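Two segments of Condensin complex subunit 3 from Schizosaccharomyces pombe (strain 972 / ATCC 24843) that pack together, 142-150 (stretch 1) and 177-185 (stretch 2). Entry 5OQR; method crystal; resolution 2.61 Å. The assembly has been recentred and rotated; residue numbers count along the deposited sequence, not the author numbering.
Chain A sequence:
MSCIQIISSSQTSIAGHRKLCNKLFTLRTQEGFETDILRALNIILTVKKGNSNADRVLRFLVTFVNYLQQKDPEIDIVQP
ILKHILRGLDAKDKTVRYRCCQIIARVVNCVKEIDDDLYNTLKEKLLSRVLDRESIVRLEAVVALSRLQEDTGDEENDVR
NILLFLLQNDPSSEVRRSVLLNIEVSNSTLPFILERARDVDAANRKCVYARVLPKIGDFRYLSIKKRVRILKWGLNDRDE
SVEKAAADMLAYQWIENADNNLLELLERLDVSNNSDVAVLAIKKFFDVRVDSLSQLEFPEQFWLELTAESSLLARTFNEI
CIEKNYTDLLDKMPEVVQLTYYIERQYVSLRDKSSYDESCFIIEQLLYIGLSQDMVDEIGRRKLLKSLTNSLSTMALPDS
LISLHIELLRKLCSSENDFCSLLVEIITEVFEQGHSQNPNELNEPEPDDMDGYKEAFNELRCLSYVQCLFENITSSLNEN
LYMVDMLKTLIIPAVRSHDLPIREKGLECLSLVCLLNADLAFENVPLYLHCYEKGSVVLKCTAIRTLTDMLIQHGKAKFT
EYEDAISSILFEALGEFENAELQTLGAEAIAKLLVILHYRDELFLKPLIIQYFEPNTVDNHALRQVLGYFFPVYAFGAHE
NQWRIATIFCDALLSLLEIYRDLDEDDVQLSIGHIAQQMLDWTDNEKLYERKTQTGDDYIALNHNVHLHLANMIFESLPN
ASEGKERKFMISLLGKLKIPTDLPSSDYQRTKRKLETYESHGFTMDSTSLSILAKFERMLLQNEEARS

Stretch 1 142-150: VVALSRLQE
Stretch 2, residues 177-185: RSVLLNIEV

Two helical segments of one chain, each continuing a helix that begins earlier, run side by side in the same general direction. Phi/psi lie near -63/-42 over 142-145 and 177-180; Ser146, Arg147 and Leu148 follow at -60/-10, -82/-6 and -118/31, Leu181 and Asn182 at -94/-10 and -128/-5. Gln149 (-70/137) is extended before Glu150 turns to phi 41°, whereas 183-185 are extended, starting with Ile183 (-74/155). CA atoms pair Val142 with Val179 at 6.2 Å, Val143 with Ser178 at 6.8 Å, Ser146 with Asn182 at 6.2 Å and Gln149 with Glu184 at 7.8 Å. Such close approach suits small side chains, and 408 Å² is buried in all, without a clear hydrogen bond across the contact.

Packing therefore holds the pair. Val142 (m) points toward stretch 2 and sets CG1 3.9 Å from Val179 CG2 (t), an apolar contact between compact beta-branched residues. Ser178 (t) abuts two valines: its OG lies 3.3 Å from Val142 CG2 and 2.9 Å from CG2 of Val143 (t), a very tight approach, while its hydrogen bond is made elsewhere in the structure. Ser146 OG lies 3.6 Å from Asn182 CB.

Two side chains bond within their own stretch. Ser146, in the p rotamer, turns OG back to Val143 O (2.6 Å). Asn182 (m, chi2 -93°), the residue most covered by the other stretch, donates ND2 to Ser178 O in a very short 2.5 Å bond, which satisfies ND2 and pins the side chain against its own helix.

Longer side chains reach across the C-terminal ends. Gln149 (m, t, chi3 144°) is long enough for its end to meet the opposing backbone, OE1 3.4 Å from Ile183 CA. Arg147 starts away, but its long m, m, t chain returns NH2 to 3.8 Å from Asn182 OD1. Glu150 OE2 (chi1 m, -80°) and Glu184 OE1 (p, t) stand 4.2 Å apart, a like-charge proximity that offers no attraction.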

ATOM      1  N   VAL A 142       5.852 -27.202   9.928  1.00 80.10           N
ATOM      2  CA  VAL A 142       4.630 -27.062   9.141  1.00 83.62           C
ATOM      3  C   VAL A 142       4.723 -27.904   7.876  1.00 82.12           C
ATOM      4  O   VAL A 142       3.731 -28.492   7.429  1.00 73.78           O
ATOM      5  CB  VAL A 142       4.356 -25.578   8.821  1.00 85.09           C
ATOM      6  CG1 VAL A 142       4.316 -24.755  10.105  1.00 80.91           C
ATOM      7  CG2 VAL A 142       5.396 -25.018   7.861  1.00 78.19           C
ATOM      8  N   VAL A 143       5.917 -27.983   7.283  1.00 80.58           N
ATOM      9  CA  VAL A 143       6.107 -28.835   6.114  1.00 82.77           C
ATOM     10  C   VAL A 143       5.830 -30.286   6.480  1.00 82.40           C
ATOM     11  O   VAL A 143       5.126 -31.005   5.761  1.00 82.12           O
ATOM     12  CB  VAL A 143       7.527 -28.659   5.543  1.00 79.11           C
ATOM     13  CG1 VAL A 143       7.697 -29.482   4.272  1.00 69.90           C
ATOM     14  CG2 VAL A 143       7.818 -27.192   5.261  1.00 78.41           C
ATOM     15  N   ALA A 144       6.377 -30.736   7.611  1.00 79.55           N
ATOM     16  CA  ALA A 144       6.098 -32.087   8.082  1.00 85.19           C
ATOM     17  C   ALA A 144       4.621 -32.253   8.406  1.00 86.17           C
ATOM     18  O   ALA A 144       3.972 -33.204   7.955  1.00 71.07           O
ATOM     19  CB  ALA A 144       6.954 -32.400   9.311  1.00 81.96           C
ATOM     20  N   LEU A 145       4.070 -31.325   9.188  1.00 86.08           N
ATOM     21  CA  LEU A 145       2.680 -31.442   9.609  1.00 89.19           C
ATOM     22  C   LEU A 145       1.735 -31.361   8.417  1.00 90.30           C
ATOM     23  O   LEU A 145       0.725 -32.073   8.366  1.00 87.04           O
ATOM     24  CB  LEU A 145       2.365 -30.350  10.631  1.00 88.95           C
ATOM     25  CG  LEU A 145       1.232 -30.656  11.610  1.00 93.20           C
ATOM     26  CD1 LEU A 145       1.375 -29.806  12.854  1.00105.06           C
ATOM     27  CD2 LEU A 145      -0.113 -30.419  10.975  1.00 98.96           C
ATOM     28  N   SER A 146       2.054 -30.513   7.437  1.00 90.46           N
ATOM     29  CA  SER A 146       1.207 -30.370   6.259  1.00 88.91           C
ATOM     30  C   SER A 146       1.048 -31.672   5.486  1.00 89.12           C
ATOM     31  O   SER A 146       0.223 -31.729   4.569  1.00 96.62           O
ATOM     32  CB  SER A 146       1.776 -29.294   5.332  1.00 89.27           C
ATOM     33  OG  SER A 146       3.050 -29.666   4.841  1.00 92.53           O
ATOM     34  N   ARG A 147       1.814 -32.709   5.820  1.00 85.33           N
ATOM     35  CA  ARG A 147       1.658 -34.004   5.173  1.00 86.55           C
ATOM     36  C   ARG A 147       0.528 -34.833   5.770  1.00 93.33           C
ATOM     37  O   ARG A 147       0.214 -35.899   5.232  1.00 95.19           O
ATOM     38  CB  ARG A 147       2.972 -34.784   5.260  1.00 89.31           C
ATOM     39  CG  ARG A 147       4.107 -34.151   4.476  1.00 91.08           C
ATOM     40  CD  ARG A 147       3.925 -34.351   2.979  1.00 97.76           C
ATOM     41  NE  ARG A 147       4.763 -33.445   2.197  1.00101.72           N
ATOM     42  CZ  ARG A 147       4.369 -32.268   1.716  1.00102.38           C
ATOM     43  NH1 ARG A 147       3.134 -31.828   1.924  1.00 98.37           N
ATOM     44  NH2 ARG A 147       5.216 -31.525   1.018  1.00102.13           N
ATOM     45  N   LEU A 148      -0.086 -34.371   6.860  1.00 98.03           N
ATOM     46  CA  LEU A 148      -1.205 -35.062   7.492  1.00107.69           C
ATOM     47  C   LEU A 148      -2.465 -34.204   7.476  1.00112.37           C
ATOM     48  O   LEU A 148      -3.302 -34.297   8.376  1.00113.90           O
ATOM     49  CB  LEU A 148      -0.850 -35.458   8.924  1.00106.90           C
ATOM     50  CG  LEU A 148       0.395 -36.332   9.102  1.00103.42           C
ATOM     51  CD1 LEU A 148       0.646 -36.593  10.578  1.00118.11           C
ATOM     52  CD2 LEU A 148       0.256 -37.643   8.346  1.00115.59           C
ATOM     53  N   GLN A 149      -2.615 -33.364   6.455  1.00108.97           N
ATOM     54  CA  GLN A 149      -3.777 -32.491   6.371  1.00111.84           C
ATOM     55  C   GLN A 149      -5.034 -33.300   6.082  1.00109.61           C
ATOM     56  O   GLN A 149      -5.032 -34.202   5.238  1.00 99.03           O
ATOM     57  CB  GLN A 149      -3.568 -31.434   5.289  1.00121.67           C
ATOM     58  CG  GLN A 149      -2.515 -30.395   5.643  1.00121.31           C
ATOM     59  CD  GLN A 149      -2.414 -29.276   4.622  1.00105.85           C
ATOM     60  OE1 GLN A 149      -2.182 -28.122   4.977  1.00 99.84           O
ATOM     61  NE2 GLN A 149      -2.581 -29.610   3.348  1.00109.84           N
ATOM     62  N   GLU A 150      -6.114 -32.960   6.783  1.00107.08           N
ATOM     63  CA  GLU A 150      -7.382 -33.675   6.672  1.00112.29           C
ATOM     64  C   GLU A 150      -7.172 -35.183   6.598  1.00112.72           C
ATOM     65  O   GLU A 150      -6.709 -35.803   7.557  1.00107.34           O
ATOM     66  CB  GLU A 150      -8.166 -33.195   5.447  1.00120.77           C
ATOM     67  CG  GLU A 150      -8.928 -31.885   5.667  1.00123.97           C
ATOM     68  CD  GLU A 150     -10.387 -31.951   5.235  1.00117.69           C
ATOM     69  OE1 GLU A 150     -10.818 -33.002   4.713  1.00110.96           O
ATOM     70  OE2 GLU A 150     -11.108 -30.946   5.420  1.00106.25           O
ATOM     71  N   ARG A 177       5.785 -18.212   4.624  1.00 65.74           N
ATOM     72  CA  ARG A 177       5.857 -18.692   3.247  1.00 69.11           C
ATOM     73  C   ARG A 177       5.717 -20.206   3.183  1.00 66.64           C
ATOM     74  O   ARG A 177       5.050 -20.737   2.287  1.00 72.31           O
ATOM     75  CB  ARG A 177       7.168 -18.247   2.601  1.00 68.82           C
ATOM     76  CG  ARG A 177       7.345 -18.777   1.189  1.00 71.93           C
ATOM     77  CD  ARG A 177       8.300 -17.934   0.360  1.00 66.11           C
ATOM     78  NE  ARG A 177       9.703 -18.180   0.688  1.00 86.84           N
ATOM     79  CZ  ARG A 177      10.478 -17.380   1.415  1.00 93.88           C
ATOM     80  NH1 ARG A 177      10.009 -16.244   1.918  1.00 84.32           N
ATOM     81  NH2 ARG A 177      11.742 -17.715   1.639  1.00 99.82           N
ATOM     82  N   SER A 178       6.340 -20.920   4.121  1.00 68.68           N
ATOM     83  CA  SER A 178       6.215 -22.372   4.140  1.00 68.73           C
ATOM     84  C   SER A 178       4.767 -22.789   4.355  1.00 66.78           C
ATOM     85  O   SER A 178       4.268 -23.700   3.685  1.00 64.19           O
ATOM     86  CB  SER A 178       7.111 -22.961   5.227  1.00 69.22           C
ATOM     87  OG  SER A 178       7.118 -24.376   5.167  1.00 67.19           O
ATOM     88  N   VAL A 179       4.075 -22.133   5.290  1.00 66.46           N
ATOM     89  CA  VAL A 179       2.653 -22.402   5.483  1.00 70.82           C
ATOM     90  C   VAL A 179       1.881 -22.012   4.232  1.00 76.51           C
ATOM     91  O   VAL A 179       0.953 -22.711   3.805  1.00 69.86           O
ATOM     92  CB  VAL A 179       2.122 -21.651   6.720  1.00 71.97           C
ATOM     93  CG1 VAL A 179       0.728 -22.132   7.063  1.00 80.17           C
ATOM     94  CG2 VAL A 179       3.045 -21.825   7.921  1.00 73.14           C
ATOM     95  N   LEU A 180       2.259 -20.888   3.624  1.00 72.01           N
ATOM     96  CA  LEU A 180       1.571 -20.400   2.437  1.00 73.27           C
ATOM     97  C   LEU A 180       1.712 -21.364   1.268  1.00 75.77           C
ATOM     98  O   LEU A 180       0.844 -21.402   0.388  1.00 75.10           O
ATOM     99  CB  LEU A 180       2.125 -19.023   2.070  1.00 74.96           C
ATOM    100  CG  LEU A 180       1.595 -18.311   0.826  1.00 66.33           C
ATOM    101  CD1 LEU A 180       0.076 -18.303   0.787  1.00 62.70           C
ATOM    102  CD2 LEU A 180       2.144 -16.894   0.800  1.00 65.68           C
ATOM    103  N   LEU A 181       2.783 -22.154   1.243  1.00 74.90           N
ATOM    104  CA  LEU A 181       3.083 -23.011   0.104  1.00 78.85           C
ATOM    105  C   LEU A 181       2.553 -24.432   0.249  1.00 83.17           C
ATOM    106  O   LEU A 181       2.584 -25.184  -0.732  1.00 84.54           O
ATOM    107  CB  LEU A 181       4.596 -23.065  -0.123  1.00 75.41           C
ATOM    108  CG  LEU A 181       5.169 -22.023  -1.084  1.00 77.84           C
ATOM    109  CD1 LEU A 181       6.681 -21.974  -0.971  1.00 74.52           C
ATOM    110  CD2 LEU A 181       4.754 -22.334  -2.512  1.00 90.42           C
ATOM    111  N   ASN A 182       2.073 -24.823   1.429  1.00 78.69           N
ATOM    112  CA  ASN A 182       1.633 -26.192   1.657  1.00 79.92           C
ATOM    113  C   ASN A 182       0.232 -26.307   2.236  1.00 79.05           C
ATOM    114  O   ASN A 182      -0.266 -27.430   2.364  1.00 82.95           O
ATOM    115  CB  ASN A 182       2.612 -26.916   2.595  1.00 84.63           C
ATOM    116  CG  ASN A 182       4.041 -26.860   2.097  1.00 82.38           C
ATOM    117  OD1 ASN A 182       4.506 -27.764   1.403  1.00 78.14           O
ATOM    118  ND2 ASN A 182       4.746 -25.790   2.446  1.00 78.89           N
ATOM    119  N   ILE A 183      -0.421 -25.197   2.581  1.00 82.45           N
ATOM    120  CA  ILE A 183      -1.768 -25.278   3.133  1.00 88.54           C
ATOM    121  C   ILE A 183      -2.767 -25.608   2.028  1.00 92.96           C
ATOM    122  O   ILE A 183      -2.543 -25.344   0.841  1.00 87.21           O
ATOM    123  CB  ILE A 183      -2.137 -23.969   3.850  1.00 83.64           C
ATOM    124  CG1 ILE A 183      -3.514 -24.087   4.502  1.00 85.04           C
ATOM    125  CG2 ILE A 183      -2.111 -22.796   2.874  1.00 87.64           C
ATOM    126  CD1 ILE A 183      -3.745 -23.090   5.612  1.00 87.66           C
ATOM    127  N   GLU A 184      -3.889 -26.202   2.428  1.00101.81           N
ATOM    128  CA  GLU A 184      -4.929 -26.548   1.471  1.00108.88           C
ATOM    129  C   GLU A 184      -5.588 -25.284   0.933  1.00113.27           C
ATOM    130  O   GLU A 184      -5.690 -24.265   1.622  1.00114.17           O
ATOM    131  CB  GLU A 184      -5.980 -27.461   2.109  1.00121.29           C
ATOM    132  CG  GLU A 184      -7.150 -26.743   2.791  1.00127.28           C
ATOM    133  CD  GLU A 184      -8.199 -27.703   3.312  1.00126.17           C
ATOM    134  OE1 GLU A 184      -8.192 -27.999   4.529  1.00126.24           O
ATOM    135  OE2 GLU A 184      -9.026 -28.171   2.498  1.00122.84           O
ATOM    136  N   VAL A 185      -6.042 -25.361  -0.312  1.00119.80           N
ATOM    137  CA  VAL A 185      -6.662 -24.235  -0.996  1.00118.11           C
ATOM    138  C   VAL A 185      -8.163 -24.485  -1.038  1.00120.68           C
ATOM    139  O   VAL A 185      -8.634 -25.395  -1.727  1.00118.93           O
ATOM    140  CB  VAL A 185      -6.086 -24.049  -2.406  1.00105.76           C
ATOM    141  CG1 VAL A 185      -6.806 -22.933  -3.140  1.00108.29           C
ATOM    142  CG2 VAL A 185      -4.596 -23.753  -2.329  1.00 96.96           C
TER